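Local coordinates for protein alpha-1,2-mannosidase (Bacteroides thetaiotaomicron, PDB 2WW2) that hydrolyses alpha-mannosidic linkages with inversion at the anomeric carbon, as a member of the calcium-dependent glycoside hydrolase family 92, at residues E6-V11 / A107-Y112; P30-P35 / L124-R129; N12-T17 / Y54-S59. All blocks are in the same frame, centred on the assembly; numbering follows the deposited sequence.

Interaction 1 of 3, residues E6-V11 / A107-Y112; sequences EFVDYV and ATPYNY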
ATOM      1  N   GLU A   6      -0.048 -42.386  14.100  1.00  6.31           N
ATOM      2  CA  GLU A   6       1.364 -42.466  13.763  1.00  6.15           C
ATOM      3  C   GLU A   6       1.788 -41.168  13.077  1.00  6.72           C
ATOM      4  O   GLU A   6       0.945 -40.411  12.611  1.00  6.82           O
ATOM      5  CB  GLU A   6       1.608 -43.661  12.820  1.00  7.23           C
ATOM      6  CG  GLU A   6       1.262 -45.045  13.425  1.00  7.33           C
ATOM      7  CD  GLU A   6       2.409 -45.609  14.271  1.00 11.72           C
ATOM      8  OE1 GLU A   6       3.392 -44.871  14.538  1.00 14.81           O
ATOM      9  OE2 GLU A   6       2.338 -46.780  14.686  1.00 11.98           O
ATOM     10  N   PHE A   7       3.091 -40.922  12.979  1.00  6.65           N
ATOM     11  CA  PHE A   7       3.552 -39.662  12.413  1.00  7.31           C
ATOM     12  C   PHE A   7       3.035 -39.409  10.999  1.00  7.06           C
ATOM     13  O   PHE A   7       2.638 -38.275  10.679  1.00  7.17           O
ATOM     14  CB  PHE A   7       5.079 -39.559  12.493  1.00  8.11           C
ATOM     15  CG  PHE A   7       5.576 -39.361  13.903  1.00 10.83           C
ATOM     16  CD1 PHE A   7       4.877 -38.525  14.774  1.00 14.83           C
ATOM     17  CD2 PHE A   7       6.679 -40.021  14.363  1.00 12.90           C
ATOM     18  CE1 PHE A   7       5.305 -38.346  16.090  1.00 16.31           C
ATOM     19  CE2 PHE A   7       7.110 -39.860  15.668  1.00 15.22           C
ATOM     20  CZ  PHE A   7       6.427 -39.020  16.529  1.00 16.30           C
ATOM     21  N   VAL A   8       2.963 -40.451  10.175  1.00  7.07           N
ATOM     22  CA  VAL A   8       2.511 -40.251   8.776  1.00  7.17           C
ATOM     23  C   VAL A   8       1.028 -39.872   8.736  1.00  7.22           C
ATOM     24  O   VAL A   8       0.582 -39.235   7.791  1.00  7.13           O
ATOM     25  CB  VAL A   8       2.803 -41.487   7.868  1.00  7.62           C
ATOM     26  CG1 VAL A   8       1.821 -42.613   8.193  1.00  6.24           C
ATOM     27  CG2 VAL A   8       2.717 -41.116   6.386  1.00  6.75           C
ATOM     28  N   ASP A   9       0.272 -40.238   9.773  1.00  8.22           N
ATOM     29  CA  ASP A   9      -1.158 -39.878   9.861  1.00  8.68           C
ATOM     30  C   ASP A   9      -1.368 -38.361   9.973  1.00  8.60           C
ATOM     31  O   ASP A   9      -2.460 -37.854   9.697  1.00  8.03           O
ATOM     32  CB  ASP A   9      -1.848 -40.570  11.056  1.00  8.62           C
ATOM     33  CG  ASP A   9      -1.894 -42.082  10.909  1.00 11.70           C
ATOM     34  OD1 ASP A   9      -2.011 -42.548   9.762  1.00 14.89           O
ATOM     35  OD2 ASP A   9      -1.826 -42.803  11.931  1.00 12.36           O
ATOM     36  N   TYR A  10      -0.335 -37.640  10.384  1.00  7.98           N
ATOM     37  CA  TYR A  10      -0.426 -36.187  10.476  1.00  7.82           C
ATOM     38  C   TYR A  10      -0.183 -35.491   9.124  1.00  8.03           C
ATOM     39  O   TYR A  10      -0.448 -34.294   8.975  1.00  8.18           O
ATOM     40  CB  TYR A  10       0.569 -35.663  11.512  1.00  8.05           C
ATOM     41  CG  TYR A  10       0.185 -36.034  12.926  1.00  6.89           C
ATOM     42  CD1 TYR A  10      -0.996 -35.530  13.502  1.00  6.55           C
ATOM     43  CD2 TYR A  10       0.986 -36.865  13.683  1.00  8.73           C
ATOM     44  CE1 TYR A  10      -1.361 -35.855  14.813  1.00  7.92           C
ATOM     45  CE2 TYR A  10       0.614 -37.216  15.008  1.00  8.93           C
ATOM     46  CZ  TYR A  10      -0.557 -36.696  15.544  1.00  8.96           C
ATOM     47  OH  TYR A  10      -0.933 -37.016  16.824  1.00  9.73           O
ATOM     48  N   VAL A  11       0.305 -36.234   8.134  1.00  7.50           N
ATOM     49  CA  VAL A  11       0.745 -35.600   6.888  1.00  7.67           C
ATOM     50  C   VAL A  11      -0.429 -35.266   5.970  1.00  8.06           C
ATOM     51  O   VAL A  11      -1.218 -36.147   5.639  1.00  7.81           O
ATOM     52  CB  VAL A  11       1.753 -36.476   6.111  1.00  7.45           C
ATOM     53  CG1 VAL A  11       2.091 -35.851   4.734  1.00  6.95           C
ATOM     54  CG2 VAL A  11       3.022 -36.672   6.941  1.00  7.27           C
ATOM     55  N   ALA A 107      -5.955 -38.100   0.138  1.00  8.93           N
ATOM     56  CA  ALA A 107      -4.557 -38.000  -0.253  1.00  8.40           C
ATOM     57  C   ALA A 107      -3.636 -38.174   0.958  1.00  8.57           C
ATOM     58  O   ALA A 107      -3.758 -37.429   1.938  1.00  7.71           O
ATOM     59  CB  ALA A 107      -4.302 -36.618  -0.912  1.00  7.93           C
ATOM     60  N   THR A 108      -2.736 -39.159   0.894  1.00  7.87           N
ATOM     61  CA  THR A 108      -1.711 -39.392   1.922  1.00  8.38           C
ATOM     62  C   THR A 108      -0.434 -39.714   1.157  1.00  8.23           C
ATOM     63  O   THR A 108      -0.490 -39.951  -0.054  1.00  7.68           O
ATOM     64  CB  THR A 108      -2.028 -40.605   2.830  1.00  8.83           C
ATOM     65  OG1 THR A 108      -1.810 -41.830   2.121  1.00  8.84           O
ATOM     66  CG2 THR A 108      -3.458 -40.571   3.336  1.00 10.65           C
ATOM     67  N   PRO A 109       0.726 -39.693   1.843  1.00  8.55           N
ATOM     68  CA  PRO A 109       1.986 -39.970   1.150  1.00  8.55           C
ATOM     69  C   PRO A 109       2.088 -41.409   0.661  1.00  9.00           C
ATOM     70  O   PRO A 109       2.850 -41.676  -0.265  1.00  9.12           O
ATOM     71  CB  PRO A 109       3.050 -39.738   2.240  1.00  8.60           C
ATOM     72  CG  PRO A 109       2.390 -38.791   3.202  1.00  8.77           C
ATOM     73  CD  PRO A 109       0.938 -39.181   3.209  1.00  8.55           C
ATOM     74  N   TYR A 110       1.364 -42.330   1.313  1.00  8.21           N
ATOM     75  CA  TYR A 110       1.523 -43.756   1.074  1.00  8.57           C
ATOM     76  C   TYR A 110       0.374 -44.332   0.233  1.00  8.46           C
ATOM     77  O   TYR A 110       0.383 -45.505  -0.098  1.00  8.63           O
ATOM     78  CB  TYR A 110       1.621 -44.516   2.422  1.00  8.28           C
ATOM     79  CG  TYR A 110       0.414 -44.296   3.296  1.00  9.95           C
ATOM     80  CD1 TYR A 110      -0.718 -45.103   3.167  1.00 10.13           C
ATOM     81  CD2 TYR A 110       0.390 -43.275   4.243  1.00  9.99           C
ATOM     82  CE1 TYR A 110      -1.845 -44.885   3.963  1.00 11.01           C
ATOM     83  CE2 TYR A 110      -0.723 -43.049   5.027  1.00 11.31           C
ATOM     84  CZ  TYR A 110      -1.833 -43.859   4.897  1.00 13.61           C
ATOM     85  OH  TYR A 110      -2.951 -43.611   5.689  1.00 11.87           O
ATOM     86  N   ASN A 111      -0.607 -43.493  -0.096  1.00  8.37           N
ATOM     87  CA  ASN A 111      -1.759 -43.899  -0.878  1.00  8.37           C
ATOM     88  C   ASN A 111      -2.637 -42.700  -1.235  1.00  7.84           C
ATOM     89  O   ASN A 111      -2.984 -41.901  -0.386  1.00  8.31           O
ATOM     90  CB  ASN A 111      -2.627 -44.919  -0.098  1.00  8.04           C
ATOM     91  CG  ASN A 111      -3.755 -45.493  -0.949  1.00  9.31           C
ATOM     92  OD1 ASN A 111      -3.550 -46.447  -1.709  1.00 11.60           O
ATOM     93  ND2 ASN A 111      -4.944 -44.926  -0.825  1.00  5.25           N
ATOM     94  N   TYR A 112      -3.012 -42.597  -2.502  1.00  7.60           N
ATOM     95  CA  TYR A 112      -4.023 -41.653  -2.926  1.00  7.09           C
ATOM     96  C   TYR A 112      -5.238 -42.434  -3.418  1.00  7.17           C
ATOM     97  O   TYR A 112      -5.111 -43.326  -4.269  1.00  6.54           O
ATOM     98  CB  TYR A 112      -3.472 -40.772  -4.054  1.00  7.23           C
ATOM     99  CG  TYR A 112      -4.498 -39.783  -4.594  1.00  7.39           C
ATOM    100  CD1 TYR A 112      -4.572 -38.480  -4.101  1.00  7.26           C
ATOM    101  CD2 TYR A 112      -5.395 -40.160  -5.589  1.00  6.16           C
ATOM    102  CE1 TYR A 112      -5.525 -37.564  -4.591  1.00  7.92           C
ATOM    103  CE2 TYR A 112      -6.343 -39.255  -6.100  1.00  7.96           C
ATOM    104  CZ  TYR A 112      -6.393 -37.968  -5.601  1.00  8.26           C
ATOM    105  OH  TYR A 112      -7.327 -37.097  -6.097  1.00  9.45           O
TER
HETATM  106  O   HOH W   1      -2.883 -41.913   7.408  1.00 24.50           O
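Val11 and Pro109 make the tight end of this contact. CG1 of Val11 comes to 3.3 Å from CG of Pro109, closer than two carbons usually pack, and CD of the same proline ring is its next neighbour. CG1 is anti to the backbone N (chi1 174°), which sends it into the proline. Val8 continues the apolar patch: its CG2 sits near the plane of the Tyr110 ring, at the edge, 3.8 Å from CD2, and also reaches Pro109 CG. Tyr292 of helix 281-294 packs on both Val11 and Pro109.

The other side, toward Asp9, is looser and wetter. Asp9 OD1 and Tyr110 OH stay 4.3 Å apart, with a water lodged at the edge of the phenol ring. That water donates to Asp9 OD1 at 2.6 Å; its approach to Tyr110 OH is too short to be taken at face value. Asp9 OD1 also forms a salt bridge with Arg264, while Asp9 OD2 accepts from Glu6 N at 2.8 Å.

Behind the ring, Thr108 OG1 lies over its centre and donates to Asn111 O at 2.8 Å, bracing the turn between strands 98-108 and 111-116. No direct hydrogen bond joins 6-11 to 107-112: the direct meeting is apolar, and between the phenol and the carboxylate, probably kept ionised by Arg264, stands a water whose link to the phenol is doubtful.

Interaction 2 of 3, residues P30-P35 / L124-R129; sequences PAVAVP and LSATSR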
ATOM      1  N   PRO A  30      -0.302 -33.533  -4.727  1.00  8.74           N
ATOM      2  CA  PRO A  30      -0.244 -34.423  -3.557  1.00  8.67           C
ATOM      3  C   PRO A  30       0.589 -35.682  -3.845  1.00  8.53           C
ATOM      4  O   PRO A  30       0.045 -36.742  -4.125  1.00  8.60           O
ATOM      5  CB  PRO A  30      -1.712 -34.776  -3.308  1.00  8.03           C
ATOM      6  CG  PRO A  30      -2.344 -34.701  -4.718  1.00  8.36           C
ATOM      7  CD  PRO A  30      -1.590 -33.593  -5.440  1.00  7.94           C
ATOM      8  N   ALA A  31       1.908 -35.554  -3.799  1.00  7.86           N
ATOM      9  CA  ALA A  31       2.811 -36.620  -4.227  1.00  7.70           C
ATOM     10  C   ALA A  31       2.647 -37.918  -3.420  1.00  8.02           C
ATOM     11  O   ALA A  31       2.743 -37.934  -2.178  1.00  8.21           O
ATOM     12  CB  ALA A  31       4.243 -36.136  -4.146  1.00  7.56           C
ATOM     13  N   VAL A  32       2.411 -39.002  -4.142  1.00  8.09           N
ATOM     14  CA  VAL A  32       2.431 -40.346  -3.572  1.00  7.89           C
ATOM     15  C   VAL A  32       3.831 -40.914  -3.831  1.00  8.05           C
ATOM     16  O   VAL A  32       4.293 -40.999  -4.985  1.00  8.22           O
ATOM     17  CB  VAL A  32       1.377 -41.225  -4.234  1.00  7.41           C
ATOM     18  CG1 VAL A  32       1.441 -42.675  -3.684  1.00  7.91           C
ATOM     19  CG2 VAL A  32      -0.012 -40.620  -4.010  1.00  8.01           C
ATOM     20  N   ALA A  33       4.542 -41.270  -2.763  1.00  7.30           N
ATOM     21  CA  ALA A  33       5.955 -41.594  -2.927  1.00  7.47           C
ATOM     22  C   ALA A  33       6.490 -42.308  -1.697  1.00  7.80           C
ATOM     23  O   ALA A  33       5.772 -42.484  -0.721  1.00  7.65           O
ATOM     24  CB  ALA A  33       6.773 -40.284  -3.139  1.00  7.52           C
ATOM     25  N   VAL A  34       7.752 -42.710  -1.756  1.00  7.73           N
ATOM     26  CA  VAL A  34       8.520 -42.961  -0.536  1.00  8.45           C
ATOM     27  C   VAL A  34       9.611 -41.896  -0.536  1.00  8.49           C
ATOM     28  O   VAL A  34       9.858 -41.274  -1.563  1.00  8.68           O
ATOM     29  CB  VAL A  34       9.116 -44.395  -0.449  1.00  8.55           C
ATOM     30  CG1 VAL A  34       8.006 -45.437  -0.313  1.00  9.58           C
ATOM     31  CG2 VAL A  34      10.005 -44.718  -1.677  1.00  8.23           C
ATOM     32  N   PRO A  35      10.263 -41.674   0.613  1.00  8.64           N
ATOM     33  CA  PRO A  35      11.217 -40.567   0.666  1.00  8.43           C
ATOM     34  C   PRO A  35      12.302 -40.656  -0.411  1.00  8.42           C
ATOM     35  O   PRO A  35      12.874 -41.733  -0.640  1.00  8.66           O
ATOM     36  CB  PRO A  35      11.821 -40.703   2.074  1.00  8.69           C
ATOM     37  CG  PRO A  35      10.671 -41.328   2.881  1.00  7.39           C
ATOM     38  CD  PRO A  35      10.083 -42.321   1.928  1.00  7.96           C
ATOM     39  N   LEU A 124      -3.867 -45.759  -5.442  1.00  7.94           N
ATOM     40  CA  LEU A 124      -2.529 -46.146  -5.835  1.00  8.37           C
ATOM     41  C   LEU A 124      -1.559 -45.853  -4.701  1.00  8.33           C
ATOM     42  O   LEU A 124      -1.722 -44.885  -3.959  1.00  7.96           O
ATOM     43  CB  LEU A 124      -2.103 -45.382  -7.097  1.00  8.83           C
ATOM     44  CG  LEU A 124      -2.069 -43.855  -7.025  1.00 11.55           C
ATOM     45  CD1 LEU A 124      -1.007 -43.350  -7.948  1.00 12.71           C
ATOM     46  CD2 LEU A 124      -3.408 -43.224  -7.388  1.00 13.97           C
ATOM     47  N   SER A 125      -0.521 -46.674  -4.609  1.00  8.61           N
ATOM     48  CA  SER A 125       0.518 -46.514  -3.612  1.00  8.21           C
ATOM     49  C   SER A 125       1.833 -46.719  -4.343  1.00  8.38           C
ATOM     50  O   SER A 125       1.896 -47.493  -5.295  1.00  8.18           O
ATOM     51  CB  SER A 125       0.347 -47.570  -2.504  1.00  7.85           C
ATOM     52  OG  SER A 125      -0.793 -47.250  -1.702  1.00  8.57           O
ATOM     53  N   ALA A 126       2.884 -46.027  -3.914  1.00  8.08           N
ATOM     54  CA  ALA A 126       4.145 -46.084  -4.645  1.00  8.05           C
ATOM     55  C   ALA A 126       5.247 -46.791  -3.862  1.00  8.39           C
ATOM     56  O   ALA A 126       5.257 -46.777  -2.631  1.00  9.37           O
ATOM     57  CB  ALA A 126       4.589 -44.661  -5.007  1.00  8.09           C
ATOM     58  N   THR A 127       6.188 -47.386  -4.580  1.00  8.43           N
ATOM     59  CA  THR A 127       7.444 -47.801  -3.993  1.00  7.91           C
ATOM     60  C   THR A 127       8.435 -46.751  -4.513  1.00  8.69           C
ATOM     61  O   THR A 127       8.002 -45.752  -5.077  1.00  9.06           O
ATOM     62  CB  THR A 127       7.849 -49.217  -4.481  1.00  7.98           C
ATOM     63  OG1 THR A 127       7.968 -49.223  -5.909  1.00  7.76           O
ATOM     64  CG2 THR A 127       6.790 -50.271  -4.056  1.00  6.19           C
ATOM     65  N   SER A 128       9.741 -46.971  -4.352  1.00  8.00           N
ATOM     66  CA  SER A 128      10.742 -46.022  -4.867  1.00  8.41           C
ATOM     67  C   SER A 128      10.596 -45.820  -6.377  1.00  8.24           C
ATOM     68  O   SER A 128      10.692 -44.699  -6.875  1.00  8.51           O
ATOM     69  CB  SER A 128      12.162 -46.537  -4.585  1.00  8.70           C
ATOM     70  OG  SER A 128      12.429 -46.525  -3.183  1.00 10.88           O
ATOM     71  N   ARG A 129      10.386 -46.917  -7.099  1.00  8.00           N
ATOM     72  CA  ARG A 129      10.408 -46.879  -8.558  1.00  7.61           C
ATOM     73  C   ARG A 129       9.137 -47.426  -9.213  1.00  7.37           C
ATOM     74  O   ARG A 129       8.968 -47.314 -10.412  1.00  7.51           O
ATOM     75  CB  ARG A 129      11.663 -47.613  -9.059  1.00  7.91           C
ATOM     76  CG  ARG A 129      12.940 -46.969  -8.517  1.00  7.77           C
ATOM     77  CD  ARG A 129      14.231 -47.764  -8.891  1.00  8.71           C
ATOM     78  NE  ARG A 129      15.349 -47.201  -8.148  1.00  8.18           N
ATOM     79  CZ  ARG A 129      15.601 -47.478  -6.877  1.00 10.98           C
ATOM     80  NH1 ARG A 129      14.819 -48.322  -6.208  1.00  8.26           N
ATOM     81  NH2 ARG A 129      16.637 -46.910  -6.272  1.00 10.90           N
TER
HETATM   82  O   HOH W   2       3.518 -44.555  -1.548  1.00 10.80           O
HETATM   83  O   HOH W   3       8.546 -42.990  -4.696  1.00  5.15           O
HETATM   84  O   HOH W   4      13.551 -44.197  -2.262  1.00 14.40           O
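Val34 lies against the end of strand 121-126, where the chain bends away at Thr127 and Ser128. From its CB, which points toward 124-129, the side chain forks. CG1, anti to the carbonyl carbon (chi1 -67°), approaches Ala126 O at 3.8 Å. CG2 falls between the backbone N and the carbonyl carbon and comes to 3.4 Å from Ser128 OG and 3.5 Å from Ser128 N, with the carbonyl carbon of Thr127 also in touch.

Two residues earlier, Val32 uses one methyl in the same way: CG1 rests on the strand backbone, 3.7 Å from Ala126 N, and touches Ser125 CA and Ala126 CB as well. Ala126 CB answers from the strand, lying 3.7 Å from Val32 O and close to Ala33 CA.

No direct hydrogen bond joins the segments; three waters bridge them, two between backbones and one from the Ser128 hydroxyl. One accepts from Ala126 N and can donate to Ala33 O, which Trp267 NE1 also reaches, though this water has more acceptors in reach than protons to give. A second accepts from Val34 N and donates to Thr127 O at 2.8 Å. The third accepts from Ser128 OG at 2.7 Å and donates to Pro35 O. Beyond them, Thr127 OG1 is held by Glu250.

The touching parts run in roughly the same direction, 31° apart. This is an extended, irregular chain laid over a strand of the antiparallel beta framework and joined to it through water, within the beta-sandwich N-terminal domain of family 92.

Interaction 3 of 3, residues N12-T17 / Y54-S59; sequences NPLMGT and YTYTDS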
ATOM      1  N   ASN A  12      -0.502 -34.008   5.526  1.00  7.43           N
ATOM      2  CA  ASN A  12      -1.469 -33.609   4.506  1.00  7.47           C
ATOM      3  C   ASN A  12      -0.719 -33.183   3.260  1.00  8.13           C
ATOM      4  O   ASN A  12      -0.168 -32.086   3.231  1.00  7.99           O
ATOM      5  CB  ASN A  12      -2.322 -32.433   4.998  1.00  7.82           C
ATOM      6  CG  ASN A  12      -3.310 -31.964   3.938  1.00  9.09           C
ATOM      7  OD1 ASN A  12      -3.544 -32.664   2.944  1.00  8.87           O
ATOM      8  ND2 ASN A  12      -3.897 -30.805   4.146  1.00  9.80           N
ATOM      9  N   PRO A  13      -0.677 -34.050   2.230  1.00  8.74           N
ATOM     10  CA  PRO A  13       0.052 -33.740   0.991  1.00  9.48           C
ATOM     11  C   PRO A  13      -0.608 -32.591   0.233  1.00 10.84           C
ATOM     12  O   PRO A  13      -0.021 -32.045  -0.696  1.00 11.18           O
ATOM     13  CB  PRO A  13      -0.056 -35.030   0.178  1.00  9.53           C
ATOM     14  CG  PRO A  13      -0.347 -36.126   1.203  1.00  9.05           C
ATOM     15  CD  PRO A  13      -1.256 -35.400   2.201  1.00  8.34           C
ATOM     16  N   LEU A  14      -1.824 -32.222   0.627  1.00 11.09           N
ATOM     17  CA  LEU A  14      -2.474 -31.054   0.013  1.00 11.44           C
ATOM     18  C   LEU A  14      -2.246 -29.744   0.765  1.00 11.86           C
ATOM     19  O   LEU A  14      -2.808 -28.705   0.387  1.00 11.27           O
ATOM     20  CB  LEU A  14      -3.967 -31.297  -0.096  1.00 10.69           C
ATOM     21  CG  LEU A  14      -4.324 -32.349  -1.129  1.00 12.18           C
ATOM     22  CD1 LEU A  14      -5.808 -32.711  -1.042  1.00 14.11           C
ATOM     23  CD2 LEU A  14      -3.949 -31.851  -2.533  1.00 13.28           C
ATOM     24  N   MET A  15      -1.439 -29.776   1.822  1.00 11.14           N
ATOM     25  CA  MET A  15      -1.146 -28.553   2.564  1.00 12.82           C
ATOM     26  C   MET A  15      -0.587 -27.503   1.628  1.00 14.18           C
ATOM     27  O   MET A  15       0.381 -27.764   0.922  1.00 15.08           O
ATOM     28  CB  MET A  15      -0.131 -28.797   3.675  1.00 12.17           C
ATOM     29  CG  MET A  15       0.357 -27.505   4.328  1.00 11.90           C
ATOM     30  SD  MET A  15       1.475 -27.755   5.712  1.00 12.14           S
ATOM     31  CE  MET A  15       2.209 -26.126   5.887  1.00 11.56           C
ATOM     32  N   GLY A  16      -1.178 -26.313   1.636  1.00 15.35           N
ATOM     33  CA  GLY A  16      -0.694 -25.211   0.789  1.00 16.69           C
ATOM     34  C   GLY A  16      -0.962 -25.409  -0.709  1.00 17.73           C
ATOM     35  O   GLY A  16      -0.478 -24.639  -1.543  1.00 17.84           O
ATOM     36  N   THR A  17      -1.739 -26.427  -1.072  1.00 17.77           N
ATOM     37  CA  THR A  17      -2.080 -26.616  -2.490  1.00 17.82           C
ATOM     38  C   THR A  17      -2.751 -25.363  -3.108  1.00 18.32           C
ATOM     39  O   THR A  17      -2.671 -25.130  -4.322  1.00 18.08           O
ATOM     40  CB  THR A  17      -2.936 -27.885  -2.726  1.00 17.69           C
ATOM     41  OG1 THR A  17      -2.958 -28.190  -4.121  1.00 16.44           O
ATOM     42  CG2 THR A  17      -4.385 -27.700  -2.224  1.00 17.70           C
ATOM     43  N   TYR A  54      -1.888 -30.546 -10.982  1.00  9.93           N
ATOM     44  CA  TYR A  54      -3.033 -30.769 -10.112  1.00 10.31           C
ATOM     45  C   TYR A  54      -3.420 -29.406  -9.563  1.00 11.01           C
ATOM     46  O   TYR A  54      -2.618 -28.758  -8.893  1.00 10.57           O
ATOM     47  CB  TYR A  54      -2.682 -31.745  -8.965  1.00  9.66           C
ATOM     48  CG  TYR A  54      -3.794 -31.954  -7.933  1.00 10.10           C
ATOM     49  CD1 TYR A  54      -4.681 -33.025  -8.039  1.00  9.03           C
ATOM     50  CD2 TYR A  54      -3.940 -31.083  -6.846  1.00  8.49           C
ATOM     51  CE1 TYR A  54      -5.703 -33.225  -7.089  1.00  8.53           C
ATOM     52  CE2 TYR A  54      -4.958 -31.273  -5.891  1.00  8.07           C
ATOM     53  CZ  TYR A  54      -5.825 -32.336  -6.018  1.00  8.22           C
ATOM     54  OH  TYR A  54      -6.814 -32.518  -5.077  1.00 10.45           O
ATOM     55  N   THR A  55      -4.653 -28.987  -9.853  1.00 12.20           N
ATOM     56  CA  THR A  55      -5.189 -27.724  -9.378  1.00 13.38           C
ATOM     57  C   THR A  55      -6.380 -28.043  -8.478  1.00 13.68           C
ATOM     58  O   THR A  55      -7.366 -28.640  -8.921  1.00 13.25           O
ATOM     59  CB  THR A  55      -5.581 -26.846 -10.594  1.00 13.60           C
ATOM     60  OG1 THR A  55      -4.381 -26.463 -11.278  1.00 13.68           O
ATOM     61  CG2 THR A  55      -6.366 -25.599 -10.183  1.00 14.57           C
ATOM     62  N   TYR A  56      -6.260 -27.685  -7.203  1.00 13.56           N
ATOM     63  CA  TYR A  56      -7.247 -28.062  -6.209  1.00 13.42           C
ATOM     64  C   TYR A  56      -8.659 -27.602  -6.584  1.00 13.65           C
ATOM     65  O   TYR A  56      -9.629 -28.304  -6.307  1.00 13.42           O
ATOM     66  CB  TYR A  56      -6.856 -27.513  -4.839  1.00 13.56           C
ATOM     67  CG  TYR A  56      -7.744 -28.013  -3.735  1.00 13.32           C
ATOM     68  CD1 TYR A  56      -7.557 -29.280  -3.180  1.00 10.24           C
ATOM     69  CD2 TYR A  56      -8.793 -27.231  -3.259  1.00 13.10           C
ATOM     70  CE1 TYR A  56      -8.372 -29.735  -2.176  1.00 13.17           C
ATOM     71  CE2 TYR A  56      -9.616 -27.683  -2.250  1.00 14.84           C
ATOM     72  CZ  TYR A  56      -9.410 -28.936  -1.713  1.00 14.35           C
ATOM     73  OH  TYR A  56     -10.247 -29.382  -0.700  1.00 14.48           O
ATOM     74  N   THR A  57      -8.785 -26.444  -7.226  1.00 13.76           N
ATOM     75  CA  THR A  57     -10.114 -25.937  -7.569  1.00 14.47           C
ATOM     76  C   THR A  57     -10.702 -26.592  -8.837  1.00 14.97           C
ATOM     77  O   THR A  57     -11.850 -26.336  -9.186  1.00 14.81           O
ATOM     78  CB  THR A  57     -10.121 -24.397  -7.736  1.00 15.07           C
ATOM     79  OG1 THR A  57      -9.086 -24.026  -8.651  1.00 15.41           O
ATOM     80  CG2 THR A  57      -9.880 -23.694  -6.386  1.00 15.21           C
ATOM     81  N   ASP A  58      -9.920 -27.415  -9.537  1.00 14.34           N
ATOM     82  CA  ASP A  58     -10.440 -28.083 -10.727  1.00 15.36           C
ATOM     83  C   ASP A  58     -11.066 -29.413 -10.316  1.00 15.46           C
ATOM     84  O   ASP A  58     -10.569 -30.080  -9.407  1.00 17.33           O
ATOM     85  CB  ASP A  58      -9.362 -28.219 -11.818  1.00 15.42           C
ATOM     86  CG  ASP A  58      -9.076 -26.873 -12.511  1.00 17.17           C
ATOM     87  OD1 ASP A  58      -9.962 -25.989 -12.521  1.00 21.27           O
ATOM     88  OD2 ASP A  58      -7.981 -26.662 -13.041  1.00 21.41           O
ATOM     89  N   SER A  59     -12.189 -29.760 -10.926  1.00 14.01           N
ATOM     90  CA  SER A  59     -12.972 -30.896 -10.461  1.00 13.73           C
ATOM     91  C   SER A  59     -13.057 -32.035 -11.479  1.00 12.94           C
ATOM     92  O   SER A  59     -13.921 -32.918 -11.359  1.00 12.23           O
ATOM     93  CB  SER A  59     -14.386 -30.415 -10.100  1.00 14.33           C
ATOM     94  OG  SER A  59     -15.036 -29.872 -11.259  1.00 15.98           O
TER
HETATM   95  O   HOH W   5      -3.766 -26.693  -6.464  1.00 21.92           O
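Leu14 and Thr17 face two tyrosines, Tyr54 and Tyr56, and each pair crosses at about a right angle. Leu14 has CG anti to its carbonyl carbon (chi1 -70°), and its two methyls divide the work. CD2 meets Tyr54 CE2 at 3.6 Å and lies near the OH of the same ring; CD1 comes to the edge of the Tyr56 ring, 4.1 Å from CE1.

Thr17 divides its branches too. CG2 packs on Tyr56 CB at 3.6 Å and spreads onto CG and CD1, while OG1 stands at the edge of the Tyr54 ring and has its hydrogen bond with Thr28 O. Tyr56 has CG anti to its backbone N (chi1 -173°), which sets the root of the ring beside Thr17 CG2. The Tyr56 ring stacks with His102, and the Tyr54 hydroxyl is hydrogen-bonded to Glu105 OE2. An alanine at Tyr54 would probably leave Leu14 CD2 facing a gap and Glu105 with one hydroxyl partner fewer to hold its carboxylate in place.

A water links the backbones, accepting from Tyr56 N at 2.8 Å and donating to Thr17 O at 2.9 Å; its bond to Tyr54 O is weak.

Both loops are built of turns. Asn12 OD1 accepts from Leu14 N at 2.9 Å, with the donor well above the amide plane. This Asx turn coincides with the start of a type I turn, Asn12 to Met15, which overlaps a type II turn, Leu14 to Thr17, with Gly16 at positive phi. Thr55 to Asp58 forms another type I turn, flanked by Gln722 of the second subunit. Together these are turn-rich loops forming a second shell around a sodium site whose protein ligands include His102 and Glu105.

In the fold
The three contacts touch one another. Interactions 1 and 2, with centres about 11 Å apart, share neighbouring strands: Tyr110 O to Ser125 OG is a probable hydrogen bond of 2.6 Å, and Tyr112 O to Leu124 N another of 3.0 Å. The centre of interaction 3 is about 15 Å from that of interaction 1 and about 17 Å from that of interaction 2. Pro13 packs against Ala107 and Thr108, while Pro30 touches Pro13, Leu14 and Tyr54. A sodium ion, probably the one bound by His102 and Glu105, lies about 6 Å from the Leu14 side chain; the side chains of Tyr110 and Val32 are each about 13 Å from a sodium ion.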